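Local coordinates for protein putative ADP-Ribosyltransferase Scabin (Streptomyces scabiei 87.22, PDB 5EWY) that is a putative toxin that probably transfers ADP-ribose from NAD+ to DNA, and here holds an inhibitor in its ligand pocket, at residues Ala52-Pro64 with Gln89-Ile103. Residues are numbered along the deposited sequence; the frame is centred on the assembly and turned at random.
Sequences AADPRVDVERITP and QGFLPKDVIDGQYDI. With 5TQ (4-(8-fluoranyl-6-oxidanylidene-1,3,4,5-tetrahydrobenzo[c][1,6]naphthyridin-2-yl)butanoic acid), chain B.
Tyr101 packs its ring face against Arg61, and this pair buries the most surface between the two loops. Arg61 CB sits over that face, 3.9 Å from the Tyr101 ring centroid, a CH-pi contact; a bend at chi3 (61°) folds the arginine back, so that CE1 of Tyr101 lies over the centre of one guanidinium face, with the planes 31° apart. There NH1 and NH2 both donate end-on to one oxygen, Ile97 O, NH1 at 2.9 Å. An arginine suits this place, since its aliphatic base covers the ring while the flat guanidinium at its end binds a loop carbonyl. The Tyr101 hydroxyl works both ways: OH accepts a nearly straight bond from Asp58 N (3.1 Å, 169°) and donates to Val96 O at 2.7 Å, joining the two loops through one buried oxygen.

The two methyls of Val96 let it face two ways at once, CG1 against Val57 CB and CG2 beside the Asp54–Arg56 salt bridge, 3.3 Å from Asp54 OD2. Arg56 grips that carboxylate side-on, which holds both groups nearly coplanar.

At the far end, a single beta bridge joins Thr63 and Asp102. Two oxygens suit Asp102 to its N-cap position: OD1 takes Thr63 OG1 (2.8 Å), OD2 caps Ser105 N of helix 103-108. Ile103 N bonds to Thr63 O, and Ile103 with Pro64 packs on helix 145-149. Ile62 leans on Tyr115 of strand 115-119; at the other end, beyond Lys94 of the inhibitor pocket, Phe91 meets Tyr135 of strand 133-137 edge-to-face.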
loop_
_atom_site.group_PDB
_atom_site.type_symbol
_atom_site.label_atom_id
_atom_site.label_comp_id
_atom_site.label_asym_id
_atom_site.label_seq_id
_atom_site.Cartn_x
_atom_site.Cartn_y
_atom_site.Cartn_z
ATOM N N ALA A 52 7.385 -7.925 -0.926
ATOM C CA ALA A 52 7.847 -7.416 0.359
ATOM C C ALA A 52 9.241 -6.796 0.260
ATOM O O ALA A 52 10.167 -7.379 -0.317
ATOM C CB ALA A 52 7.853 -8.557 1.369
ATOM N N ALA A 53 9.387 -5.603 0.853
ATOM C CA ALA A 53 10.701 -5.003 1.043
ATOM C C ALA A 53 11.458 -5.610 2.214
ATOM O O ALA A 53 12.691 -5.566 2.220
ATOM C CB ALA A 53 10.562 -3.493 1.243
ATOM N N ASP A 54 10.753 -6.188 3.189
ATOM C CA ASP A 54 11.361 -6.868 4.331
ATOM C C ASP A 54 10.829 -8.294 4.317
ATOM O O ASP A 54 9.733 -8.561 4.833
ATOM C CB ASP A 54 11.020 -6.168 5.644
ATOM C CG ASP A 54 11.852 -6.676 6.792
ATOM O OD1 ASP A 54 12.338 -7.825 6.713
ATOM O OD2 ASP A 54 12.014 -5.921 7.777
ATOM N N PRO A 55 11.553 -9.240 3.712
ATOM C CA PRO A 55 11.024 -10.605 3.598
ATOM C C PRO A 55 11.003 -11.369 4.911
ATOM O O PRO A 55 10.557 -12.523 4.928
ATOM C CB PRO A 55 11.968 -11.258 2.580
ATOM C CG PRO A 55 13.254 -10.525 2.753
ATOM C CD PRO A 55 12.875 -9.106 3.074
ATOM N N ARG A 56 11.466 -10.779 6.013
ATOM C CA ARG A 56 11.371 -11.472 7.287
ATOM C C ARG A 56 9.940 -11.561 7.789
ATOM O O ARG A 56 9.696 -12.214 8.808
ATOM C CB ARG A 56 12.225 -10.774 8.343
ATOM C CG ARG A 56 13.704 -10.711 8.005
ATOM C CD ARG A 56 14.443 -9.889 9.044
ATOM N NE ARG A 56 13.951 -8.515 9.091
ATOM C CZ ARG A 56 14.184 -7.667 10.087
ATOM N NH1 ARG A 56 14.909 -8.046 11.138
ATOM N NH2 ARG A 56 13.696 -6.441 10.037
ATOM N N VAL A 57 8.988 -10.918 7.117
ATOM C CA VAL A 57 7.609 -10.987 7.567
ATOM C C VAL A 57 7.165 -12.440 7.608
ATOM O O VAL A 57 7.527 -13.251 6.744
ATOM C CB VAL A 57 6.703 -10.135 6.664
ATOM C CG1 VAL A 57 6.766 -10.612 5.198
ATOM C CG2 VAL A 57 5.280 -10.149 7.198
ATOM N N ASP A 58 6.373 -12.774 8.618
ATOM C CA ASP A 58 5.922 -14.141 8.854
ATOM C C ASP A 58 4.437 -14.228 8.515
ATOM O O ASP A 58 3.581 -13.899 9.341
ATOM C CB ASP A 58 6.181 -14.544 10.300
ATOM C CG ASP A 58 5.737 -15.960 10.590
ATOM O OD1 ASP A 58 5.297 -16.647 9.641
ATOM O OD2 ASP A 58 5.840 -16.385 11.763
ATOM N N VAL A 59 4.145 -14.720 7.309
ATOM C CA VAL A 59 2.774 -14.786 6.807
ATOM C C VAL A 59 1.891 -15.635 7.709
ATOM O O VAL A 59 0.680 -15.401 7.800
ATOM C CB VAL A 59 2.784 -15.302 5.355
ATOM C CG1 VAL A 59 1.386 -15.691 4.893
ATOM C CG2 VAL A 59 3.371 -14.252 4.429
ATOM N N GLU A 60 2.458 -16.642 8.369
ATOM C CA GLU A 60 1.635 -17.514 9.191
ATOM C C GLU A 60 1.109 -16.812 10.436
ATOM O O GLU A 60 0.180 -17.324 11.070
ATOM C CB GLU A 60 2.414 -18.779 9.561
ATOM C CG GLU A 60 2.653 -19.700 8.367
ATOM C CD GLU A 60 3.499 -20.918 8.705
ATOM O OE1 GLU A 60 3.812 -21.126 9.897
ATOM O OE2 GLU A 60 3.857 -21.668 7.773
ATOM N N ARG A 61 1.667 -15.658 10.790
ATOM C CA ARG A 61 1.221 -14.913 11.957
ATOM C C ARG A 61 0.124 -13.908 11.641
ATOM O O ARG A 61 -0.403 -13.283 12.565
ATOM C CB ARG A 61 2.402 -14.181 12.593
ATOM C CG ARG A 61 3.364 -15.122 13.304
ATOM C CD ARG A 61 4.599 -14.395 13.794
ATOM N NE ARG A 61 4.280 -13.339 14.751
ATOM C CZ ARG A 61 5.128 -12.379 15.109
ATOM N NH1 ARG A 61 6.348 -12.334 14.584
ATOM N NH2 ARG A 61 4.755 -11.452 15.980
ATOM N N ILE A 62 -0.237 -13.743 10.373
ATOM C CA ILE A 62 -1.311 -12.822 10.026
ATOM C C ILE A 62 -2.618 -13.353 10.589
ATOM O O ILE A 62 -2.941 -14.539 10.436
ATOM C CB ILE A 62 -1.406 -12.646 8.503
ATOM C CG1 ILE A 62 -0.126 -12.028 7.945
ATOM C CG2 ILE A 62 -2.606 -11.791 8.147
ATOM C CD1 ILE A 62 -0.021 -12.136 6.438
ATOM N N THR A 63 -3.366 -12.480 11.254
ATOM C CA THR A 63 -4.702 -12.815 11.718
ATOM C C THR A 63 -5.648 -11.684 11.353
ATOM O O THR A 63 -5.230 -10.534 11.263
ATOM C CB THR A 63 -4.757 -13.072 13.256
ATOM O OG1 THR A 63 -4.282 -11.927 13.982
ATOM C CG2 THR A 63 -3.915 -14.269 13.624
ATOM N N PRO A 64 -6.917 -12.003 11.080
ATOM C CA PRO A 64 -7.426 -13.349 10.833
ATOM C C PRO A 64 -6.892 -13.868 9.502
ATOM O O PRO A 64 -6.074 -13.187 8.880
ATOM C CB PRO A 64 -8.943 -13.147 10.776
ATOM C CG PRO A 64 -9.124 -11.754 10.363
ATOM C CD PRO A 64 -7.965 -10.978 10.920
ATOM N N GLN A 89 14.322 3.172 -0.843
ATOM C CA GLN A 89 14.095 2.079 0.101
ATOM C C GLN A 89 12.846 1.271 -0.173
ATOM O O GLN A 89 12.690 0.198 0.419
ATOM C CB GLN A 89 13.848 2.627 1.510
ATOM C CG GLN A 89 14.939 3.349 2.139
ATOM C CD GLN A 89 14.539 3.843 3.517
ATOM O OE1 GLN A 89 13.399 3.674 3.978
ATOM N NE2 GLN A 89 15.468 4.453 4.175
ATOM N N GLY A 90 11.940 1.779 -0.989
ATOM C CA GLY A 90 10.585 1.241 -1.001
ATOM C C GLY A 90 9.855 1.692 0.255
ATOM O O GLY A 90 10.282 2.618 0.943
ATOM N N PHE A 91 8.734 1.031 0.533
ATOM C CA PHE A 91 7.997 1.228 1.783
ATOM C C PHE A 91 8.338 0.092 2.733
ATOM O O PHE A 91 7.925 -1.051 2.528
ATOM C CB PHE A 91 6.497 1.269 1.536
ATOM C CG PHE A 91 6.036 2.509 0.836
ATOM C CD1 PHE A 91 6.020 3.723 1.493
ATOM C CD2 PHE A 91 5.588 2.440 -0.476
ATOM C CE1 PHE A 91 5.593 4.861 0.852
ATOM C CE2 PHE A 91 5.168 3.579 -1.119
ATOM C CZ PHE A 91 5.171 4.780 -0.467
ATOM N N LEU A 92 9.075 0.418 3.789
ATOM C CA LEU A 92 9.411 -0.595 4.778
ATOM C C LEU A 92 8.383 -0.563 5.896
ATOM O O LEU A 92 7.918 0.514 6.278
ATOM C CB LEU A 92 10.785 -0.326 5.369
ATOM C CG LEU A 92 11.961 -0.616 4.431
ATOM C CD1 LEU A 92 13.235 0.017 4.983
ATOM C CD2 LEU A 92 12.146 -2.125 4.234
ATOM N N PRO A 93 8.012 -1.715 6.442
ATOM C CA PRO A 93 7.109 -1.725 7.594
ATOM C C PRO A 93 7.841 -1.366 8.877
ATOM O O PRO A 93 9.061 -1.519 9.011
ATOM C CB PRO A 93 6.625 -3.176 7.639
ATOM C CG PRO A 93 7.774 -3.942 7.118
ATOM C CD PRO A 93 8.444 -3.077 6.080
ATOM N N LYS A 94 7.055 -0.898 9.845
ATOM C CA LYS A 94 7.629 -0.422 11.103
ATOM C C LYS A 94 8.227 -1.558 11.932
ATOM O O LYS A 94 9.323 -1.404 12.485
ATOM C CB LYS A 94 6.582 0.393 11.869
ATOM C CG LYS A 94 6.404 1.784 11.274
ATOM C CD LYS A 94 5.430 2.655 12.036
ATOM C CE LYS A 94 5.432 4.056 11.441
ATOM N NZ LYS A 94 4.581 5.026 12.177
ATOM N N ASP A 95 7.552 -2.710 12.035
ATOM C CA ASP A 95 8.089 -3.796 12.862
ATOM C C ASP A 95 7.562 -5.149 12.388
ATOM O O ASP A 95 6.472 -5.564 12.791
ATOM C CB ASP A 95 7.744 -3.574 14.326
ATOM C CG ASP A 95 8.493 -4.529 15.252
ATOM O OD1 ASP A 95 9.183 -5.444 14.748
ATOM O OD2 ASP A 95 8.405 -4.368 16.489
ATOM N N VAL A 96 8.369 -5.858 11.591
ATOM C CA VAL A 96 8.013 -7.212 11.162
ATOM C C VAL A 96 8.263 -8.269 12.221
ATOM O O VAL A 96 7.815 -9.411 12.060
ATOM C CB VAL A 96 8.769 -7.698 9.908
ATOM C CG1 VAL A 96 8.273 -6.987 8.668
ATOM C CG2 VAL A 96 10.284 -7.516 10.063
ATOM N N ILE A 97 8.974 -7.937 13.297
ATOM C CA ILE A 97 9.336 -8.939 14.293
ATOM C C ILE A 97 8.297 -8.951 15.403
ATOM O O ILE A 97 7.693 -9.990 15.693
ATOM C CB ILE A 97 10.744 -8.677 14.853
ATOM C CG1 ILE A 97 11.768 -8.554 13.720
ATOM C CG2 ILE A 97 11.142 -9.778 15.825
ATOM C CD1 ILE A 97 11.865 -9.767 12.820
ATOM N N ASP A 98 8.083 -7.795 16.032
ATOM C CA ASP A 98 7.217 -7.691 17.201
ATOM C C ASP A 98 6.001 -6.807 16.958
ATOM O O ASP A 98 5.255 -6.529 17.902
ATOM C CB ASP A 98 8.022 -7.181 18.399
ATOM C CG ASP A 98 9.249 -8.025 18.667
ATOM O OD1 ASP A 98 9.081 -9.218 18.991
ATOM O OD2 ASP A 98 10.376 -7.500 18.551
ATOM N N GLY A 99 5.763 -6.380 15.727
ATOM C CA GLY A 99 4.628 -5.535 15.447
ATOM C C GLY A 99 3.307 -6.287 15.548
ATOM O O GLY A 99 3.240 -7.499 15.762
ATOM N N GLN A 100 2.233 -5.525 15.367
ATOM C CA GLN A 100 0.866 -6.026 15.483
ATOM C C GLN A 100 0.486 -6.748 14.190
ATOM O O GLN A 100 0.180 -6.108 13.186
ATOM C CB GLN A 100 -0.068 -4.838 15.718
ATOM C CG GLN A 100 -1.543 -5.182 15.815
ATOM C CD GLN A 100 -1.810 -6.215 16.880
ATOM O OE1 GLN A 100 -1.907 -7.413 16.611
ATOM N NE2 GLN A 100 -1.888 -5.760 18.121
ATOM N N TYR A 101 0.464 -8.081 14.235
ATOM C CA TYR A 101 0.061 -8.876 13.081
ATOM C C TYR A 101 -1.447 -8.995 12.939
ATOM O O TYR A 101 -1.919 -9.434 11.888
ATOM C CB TYR A 101 0.675 -10.281 13.160
ATOM C CG TYR A 101 2.034 -10.376 12.511
ATOM C CD1 TYR A 101 3.164 -9.915 13.160
ATOM C CD2 TYR A 101 2.180 -10.903 11.236
ATOM C CE1 TYR A 101 4.414 -9.997 12.568
ATOM C CE2 TYR A 101 3.422 -10.985 10.637
ATOM C CZ TYR A 101 4.535 -10.526 11.306
ATOM O OH TYR A 101 5.782 -10.603 10.728
ATOM N N ASP A 102 -2.227 -8.626 13.954
ATOM C CA ASP A 102 -3.676 -8.696 13.807
ATOM C C ASP A 102 -4.175 -7.493 13.019
ATOM O O ASP A 102 -3.965 -6.341 13.416
ATOM C CB ASP A 102 -4.410 -8.784 15.135
ATOM C CG ASP A 102 -5.899 -8.964 14.927
ATOM O OD1 ASP A 102 -6.309 -10.083 14.539
ATOM O OD2 ASP A 102 -6.653 -7.989 15.109
ATOM N N ILE A 103 -4.854 -7.769 11.908
ATOM C CA ILE A 103 -5.218 -6.709 10.974
ATOM C C ILE A 103 -6.257 -5.782 11.580
ATOM O O ILE A 103 -6.158 -4.554 11.456
ATOM C CB ILE A 103 -5.693 -7.322 9.652
ATOM C CG1 ILE A 103 -4.478 -7.861 8.891
ATOM C CG2 ILE A 103 -6.441 -6.283 8.803
ATOM C CD1 ILE A 103 -4.813 -8.919 7.954
HETATM N N12 5TQ B . -0.894 5.888 8.216
HETATM C C13 5TQ B . -0.140 6.741 7.524
HETATM C C15 5TQ B . -0.721 5.764 9.699
HETATM C C17 5TQ B . 1.532 4.725 10.256
HETATM C C01 5TQ B . -4.324 4.040 3.464
HETATM C C02 5TQ B . -5.177 3.182 4.146
HETATM C C03 5TQ B . -5.058 2.999 5.520
HETATM C C04 5TQ B . -4.059 3.666 6.216
HETATM C C05 5TQ B . -3.194 4.558 5.553
HETATM C C06 5TQ B . -3.329 4.723 4.164
HETATM C C07 5TQ B . -2.451 5.653 3.464
HETATM C C08 5TQ B . -2.150 5.270 6.252
HETATM C C09 5TQ B . -1.330 6.144 5.485
HETATM N N10 5TQ B . -1.483 6.293 4.147
HETATM C C11 5TQ B . -1.899 5.197 7.630
HETATM C C14 5TQ B . -0.279 6.867 6.180
HETATM C C16 5TQ B . 0.684 5.981 10.244
HETATM C C18 5TQ B . 2.222 4.512 8.924
HETATM O O19 5TQ B . -2.562 5.828 2.222
HETATM F F20 5TQ B . -6.131 2.541 3.471
HETATM O O21 5TQ B . 3.439 4.193 8.908
HETATM O O22 5TQ B . 1.579 4.659 7.869
HETATM O O HOH W 1 11.637 -3.258 7.811
#